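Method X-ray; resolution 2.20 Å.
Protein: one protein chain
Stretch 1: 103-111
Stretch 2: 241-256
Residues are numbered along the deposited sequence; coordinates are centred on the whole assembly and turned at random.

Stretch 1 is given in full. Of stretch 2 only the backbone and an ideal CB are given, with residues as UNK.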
# COMPACT_ATOMS: atom_id res chain seq x y z
N SER A 103 -2.10 -2.75 -4.22
CA SER A 103 -2.94 -1.74 -3.60
C SER A 103 -4.19 -2.48 -3.13
O SER A 103 -4.57 -3.52 -3.69
CB SER A 103 -3.30 -0.64 -4.59
OG SER A 103 -4.38 -1.01 -5.42
N GLU A 104 -4.82 -1.96 -2.07
CA GLU A 104 -6.01 -2.59 -1.52
C GLU A 104 -6.73 -1.58 -0.63
O GLU A 104 -6.15 -0.57 -0.24
CB GLU A 104 -5.62 -3.80 -0.68
CG GLU A 104 -4.70 -3.45 0.47
CD GLU A 104 -4.01 -4.67 1.05
OE1 GLU A 104 -4.68 -5.46 1.76
OE2 GLU A 104 -2.81 -4.85 0.78
N PHE A 105 -7.98 -1.88 -0.30
CA PHE A 105 -8.76 -1.00 0.55
C PHE A 105 -8.88 -1.54 1.96
O PHE A 105 -8.88 -2.75 2.19
CB PHE A 105 -10.15 -0.77 -0.05
CG PHE A 105 -10.14 0.04 -1.31
CD1 PHE A 105 -9.73 -0.52 -2.52
CD2 PHE A 105 -10.50 1.39 -1.29
CE1 PHE A 105 -9.69 0.23 -3.70
CE2 PHE A 105 -10.46 2.16 -2.46
CZ PHE A 105 -10.05 1.58 -3.67
N PHE A 106 -8.98 -0.62 2.91
CA PHE A 106 -9.12 -0.98 4.31
C PHE A 106 -10.31 -0.25 4.90
O PHE A 106 -10.18 0.86 5.43
CB PHE A 106 -7.85 -0.63 5.06
CG PHE A 106 -6.71 -1.56 4.79
CD1 PHE A 106 -6.71 -2.85 5.30
CD2 PHE A 106 -5.62 -1.14 4.03
CE1 PHE A 106 -5.64 -3.71 5.08
CE2 PHE A 106 -4.55 -1.99 3.80
CZ PHE A 106 -4.56 -3.28 4.32
N PRO A 107 -11.50 -0.84 4.79
CA PRO A 107 -12.69 -0.20 5.34
C PRO A 107 -12.82 -0.52 6.82
O PRO A 107 -12.24 -1.49 7.30
CB PRO A 107 -13.83 -0.82 4.53
CG PRO A 107 -13.15 -1.36 3.28
CD PRO A 107 -11.87 -1.90 3.84
N LYS A 108 -13.55 0.30 7.55
CA LYS A 108 -13.78 0.05 8.96
C LYS A 108 -15.16 0.61 9.26
O LYS A 108 -15.45 1.76 8.96
CB LYS A 108 -12.72 0.72 9.84
CG LYS A 108 -12.69 0.15 11.24
CD LYS A 108 -11.29 0.20 11.82
CE LYS A 108 -11.19 -0.61 13.10
NZ LYS A 108 -9.79 -0.59 13.60
N TYR A 109 -16.01 -0.22 9.85
CA TYR A 109 -17.38 0.18 10.14
C TYR A 109 -17.69 0.04 11.62
O TYR A 109 -16.98 -0.65 12.35
CB TYR A 109 -18.34 -0.70 9.32
CG TYR A 109 -18.08 -0.62 7.83
CD1 TYR A 109 -18.35 0.55 7.13
CD2 TYR A 109 -17.53 -1.70 7.13
CE1 TYR A 109 -18.09 0.66 5.76
CE2 TYR A 109 -17.26 -1.61 5.76
CZ TYR A 109 -17.55 -0.42 5.08
OH TYR A 109 -17.29 -0.27 3.73
N GLN A 110 -18.76 0.71 12.03
CA GLN A 110 -19.20 0.69 13.42
C GLN A 110 -19.30 -0.75 13.91
O GLN A 110 -19.85 -1.61 13.23
CB GLN A 110 -20.55 1.42 13.52
CG GLN A 110 -21.10 1.62 14.92
CD GLN A 110 -21.78 0.38 15.46
OE1 GLN A 110 -22.45 -0.35 14.73
NE2 GLN A 110 -21.61 0.13 16.76
N GLY A 111 -18.73 -1.02 15.08
CA GLY A 111 -18.78 -2.36 15.63
C GLY A 111 -17.47 -3.10 15.46
O GLY A 111 -17.17 -4.00 16.25
N UNK A 241 -1.06 -1.19 15.97
CA UNK A 241 -2.33 -1.66 16.49
C UNK A 241 -3.42 -0.79 15.88
O UNK A 241 -3.14 0.05 15.03
CB UNK A 241 -2.36 -1.62 18.02
N UNK A 242 -4.66 -1.00 16.29
CA UNK A 242 -5.76 -0.19 15.77
C UNK A 242 -6.88 -0.16 16.81
O UNK A 242 -7.10 -1.12 17.53
CB UNK A 242 -6.27 -0.74 14.43
N UNK A 243 -7.57 0.97 16.87
CA UNK A 243 -8.65 1.17 17.81
C UNK A 243 -9.95 0.57 17.28
O UNK A 243 -10.08 0.34 16.07
CB UNK A 243 -8.83 2.66 18.10
N UNK A 244 -10.91 0.29 18.17
CA UNK A 244 -12.19 -0.26 17.71
C UNK A 244 -12.97 0.91 17.14
O UNK A 244 -12.63 2.07 17.39
CB UNK A 244 -12.96 -0.96 18.83
N UNK A 245 -14.01 0.62 16.37
CA UNK A 245 -14.82 1.68 15.78
C UNK A 245 -16.01 1.90 16.71
O UNK A 245 -16.91 1.07 16.77
CB UNK A 245 -15.27 1.33 14.36
N UNK A 246 -16.00 3.03 17.42
CA UNK A 246 -17.06 3.35 18.36
C UNK A 246 -17.90 4.56 17.95
O UNK A 246 -18.49 5.22 18.81
CB UNK A 246 -16.45 3.60 19.74
N UNK A 247 -17.96 4.84 16.65
CA UNK A 247 -18.72 5.99 16.16
C UNK A 247 -20.10 5.64 15.63
O UNK A 247 -20.68 4.63 16.02
CB UNK A 247 -17.93 6.69 15.06
N UNK A 248 -20.65 6.47 14.75
CA UNK A 248 -21.97 6.19 14.21
C UNK A 248 -21.89 5.19 13.07
O UNK A 248 -20.83 5.02 12.46
CB UNK A 248 -22.64 7.48 13.73
N UNK A 249 -23.01 4.53 12.77
CA UNK A 249 -23.06 3.54 11.71
C UNK A 249 -22.88 4.12 10.31
O UNK A 249 -22.53 3.39 9.38
CB UNK A 249 -24.39 2.79 11.78
N UNK A 250 -23.11 5.42 10.15
CA UNK A 250 -22.95 6.05 8.84
C UNK A 250 -21.53 6.59 8.69
O UNK A 250 -21.15 7.04 7.61
CB UNK A 250 -23.97 7.17 8.65
N UNK A 251 -20.76 6.55 9.77
CA UNK A 251 -19.40 7.07 9.73
C UNK A 251 -18.39 5.96 9.45
O UNK A 251 -17.77 5.43 10.36
CB UNK A 251 -19.06 7.77 11.05
N UNK A 252 -18.23 5.61 8.19
CA UNK A 252 -17.27 4.57 7.84
C UNK A 252 -15.93 5.19 7.52
O UNK A 252 -15.84 6.32 7.04
CB UNK A 252 -17.77 3.74 6.66
N UNK A 253 -14.87 4.45 7.81
CA UNK A 253 -13.54 4.92 7.53
C UNK A 253 -13.00 4.11 6.35
O UNK A 253 -13.12 2.89 6.33
CB UNK A 253 -12.64 4.80 8.76
N UNK A 254 -12.44 4.80 5.37
CA UNK A 254 -11.89 4.12 4.21
C UNK A 254 -10.45 4.50 3.95
O UNK A 254 -10.13 5.67 3.73
CB UNK A 254 -12.73 4.43 2.97
N UNK A 255 -9.58 3.51 3.99
CA UNK A 255 -8.17 3.75 3.73
C UNK A 255 -7.78 3.03 2.45
O UNK A 255 -8.26 1.93 2.17
CB UNK A 255 -7.30 3.29 4.90
N UNK A 256 -6.93 3.66 1.65
CA UNK A 256 -6.47 3.05 0.41
C UNK A 256 -4.96 2.89 0.55
O UNK A 256 -4.24 3.88 0.67
CB UNK A 256 -6.84 3.89 -0.82

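Position 241 lies out of reach of stretch 1, which sets no demand there; it is Ala 241. At 242 the ideal CB sits 3.6 Å from Lys 108 NZ, so a small polar or acidic side chain would suit. Ser 242 OG lies 3.5 Å from Lys 108 NZ, and a water bridges the two, weakly on the serine side. Position 243 points sideways with nothing near its CB, but its carbonyl does the work: Lys 108 NZ donates to the O of 243 at 2.7 Å, a bond open to many residues. It is Leu 243. Position 244 points away and is free; it is Pro 244.

Position 245 faces stretch 1, its CB 3.3 Å from Tyr 109 O, and a flat side chain could slide along the backbone there. His 245 lays one ring face against Gln 110 CA, 3.5 Å from the ring centroid, while His 245 O accepts from Gly 111 N at 3.2 Å. The ring also ties its own loop: ND1 accepts from the N of 247 and NE2 donates to the O of 251.

Positions 246 and 248 point away and tolerate much; they are Thr 246 and Ser 248. At 247, psi of -156° with phi of -98° is comfortable for glycine, and Gly 247 offers its O to a water shared with Gln 110 NE2. Position 249 points sideways, its CB 4.4 Å from Gln 110 CB; a long donor could reach the amide oxygen. Lys 249 does so, NZ to Gln 110 OE1 at 2.7 Å. Position 250 points away and 251 sideways, both CBs clear of stretch 1, so polar turn-formers would do; Thr 250 and Asp 251 complete the type I turn begun at 248.

At 252 CA-to-CB points toward stretch 1, the ideal CB a tight 3.2 Å from Tyr 109 CE1; a side chain, aromatic or otherwise, fits if it continues clear of that ring. Tyr 252, chi1 in p, leads its ring off.

From 253 the strand pairs antiparallel with 105-108. Position 253 shares a face with Lys 108 and Phe 106, whose O invites a long donor. Arg 253 sends NH1 to Phe 106 O (2.9 Å) and lays its guanidinium over Lys 108 CD. Position 254, beside Phe 105 and Pro 107, would suit several apolar side chains, a long one reaching furthest: Met 254 brings CE 3.5 Å from Pro 107 CG and SD to the Phe 105 ring edge. At 255 the ideal CB would lie 3.8 Å from Phe 106 O without a clash, on ordinary strand angles, so many residues could fit; Gly 255 exchanges backbone hydrogen bonds with Phe 106. Position 256, near the Phe 105 ring, suits a large apolar group, and Phe 256 sets CD1 3.6 Å from Phe 105 CZ, over the ring face.

Stretch 2, residues 241-256: ASLPHTGSKTDYRMGF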
# COMPACT_ATOMS: atom_id res chain seq x y z
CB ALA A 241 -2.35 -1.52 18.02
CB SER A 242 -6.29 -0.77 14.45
OG SER A 242 -6.83 -2.06 14.64
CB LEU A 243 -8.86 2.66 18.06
CG LEU A 243 -7.80 3.43 18.88
CD1 LEU A 243 -8.05 4.92 18.75
CD2 LEU A 243 -7.87 3.02 20.36
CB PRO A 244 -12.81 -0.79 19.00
CG PRO A 244 -12.31 0.18 20.03
CD PRO A 244 -10.85 0.32 19.64
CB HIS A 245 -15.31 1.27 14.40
CG HIS A 245 -16.08 2.34 13.68
ND1 HIS A 245 -17.06 3.08 14.30
CD2 HIS A 245 -16.05 2.75 12.39
CE1 HIS A 245 -17.61 3.91 13.42
NE2 HIS A 245 -17.01 3.72 12.26
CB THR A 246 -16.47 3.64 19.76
OG1 THR A 246 -15.55 4.73 19.66
CG2 THR A 246 -15.73 2.43 20.30
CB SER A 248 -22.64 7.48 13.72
OG SER A 248 -22.00 7.94 12.54
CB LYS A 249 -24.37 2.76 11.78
CG LYS A 249 -24.49 1.89 13.02
CD LYS A 249 -25.86 1.24 13.11
CE LYS A 249 -26.00 0.41 14.38
NZ LYS A 249 -25.10 -0.78 14.34
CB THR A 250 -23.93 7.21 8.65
OG1 THR A 250 -23.76 8.14 9.73
CG2 THR A 250 -25.37 6.69 8.63
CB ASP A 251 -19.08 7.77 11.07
CG ASP A 251 -17.61 8.18 11.18
OD1 ASP A 251 -16.97 8.43 10.13
OD2 ASP A 251 -17.10 8.28 12.32
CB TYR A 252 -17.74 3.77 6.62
CG TYR A 252 -17.65 4.54 5.33
CD1 TYR A 252 -18.68 5.39 4.92
CD2 TYR A 252 -16.51 4.45 4.53
CE1 TYR A 252 -18.58 6.12 3.74
CE2 TYR A 252 -16.40 5.19 3.35
CZ TYR A 252 -17.44 6.02 2.96
OH TYR A 252 -17.33 6.74 1.80
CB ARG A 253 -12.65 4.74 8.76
CG ARG A 253 -11.18 4.96 8.48
CD ARG A 253 -10.51 3.65 8.13
NE ARG A 253 -9.83 3.07 9.29
CZ ARG A 253 -9.24 1.88 9.29
NH1 ARG A 253 -9.27 1.12 8.20
NH2 ARG A 253 -8.60 1.46 10.37
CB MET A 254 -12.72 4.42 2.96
CG MET A 254 -12.30 3.62 1.73
SD MET A 254 -12.45 1.82 1.98
CE MET A 254 -14.23 1.65 1.94
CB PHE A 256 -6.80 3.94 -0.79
CG PHE A 256 -6.23 3.43 -2.09
CD1 PHE A 256 -6.64 2.20 -2.60
CD2 PHE A 256 -5.24 4.14 -2.76
CE1 PHE A 256 -6.06 1.67 -3.76
CE2 PHE A 256 -4.65 3.63 -3.92
CZ PHE A 256 -5.07 2.39 -4.43
O HOH W 1 -7.79 -1.51 11.53
O HOH W 2 -20.81 2.90 18.07
O HOH W 3 -20.02 2.72 10.28
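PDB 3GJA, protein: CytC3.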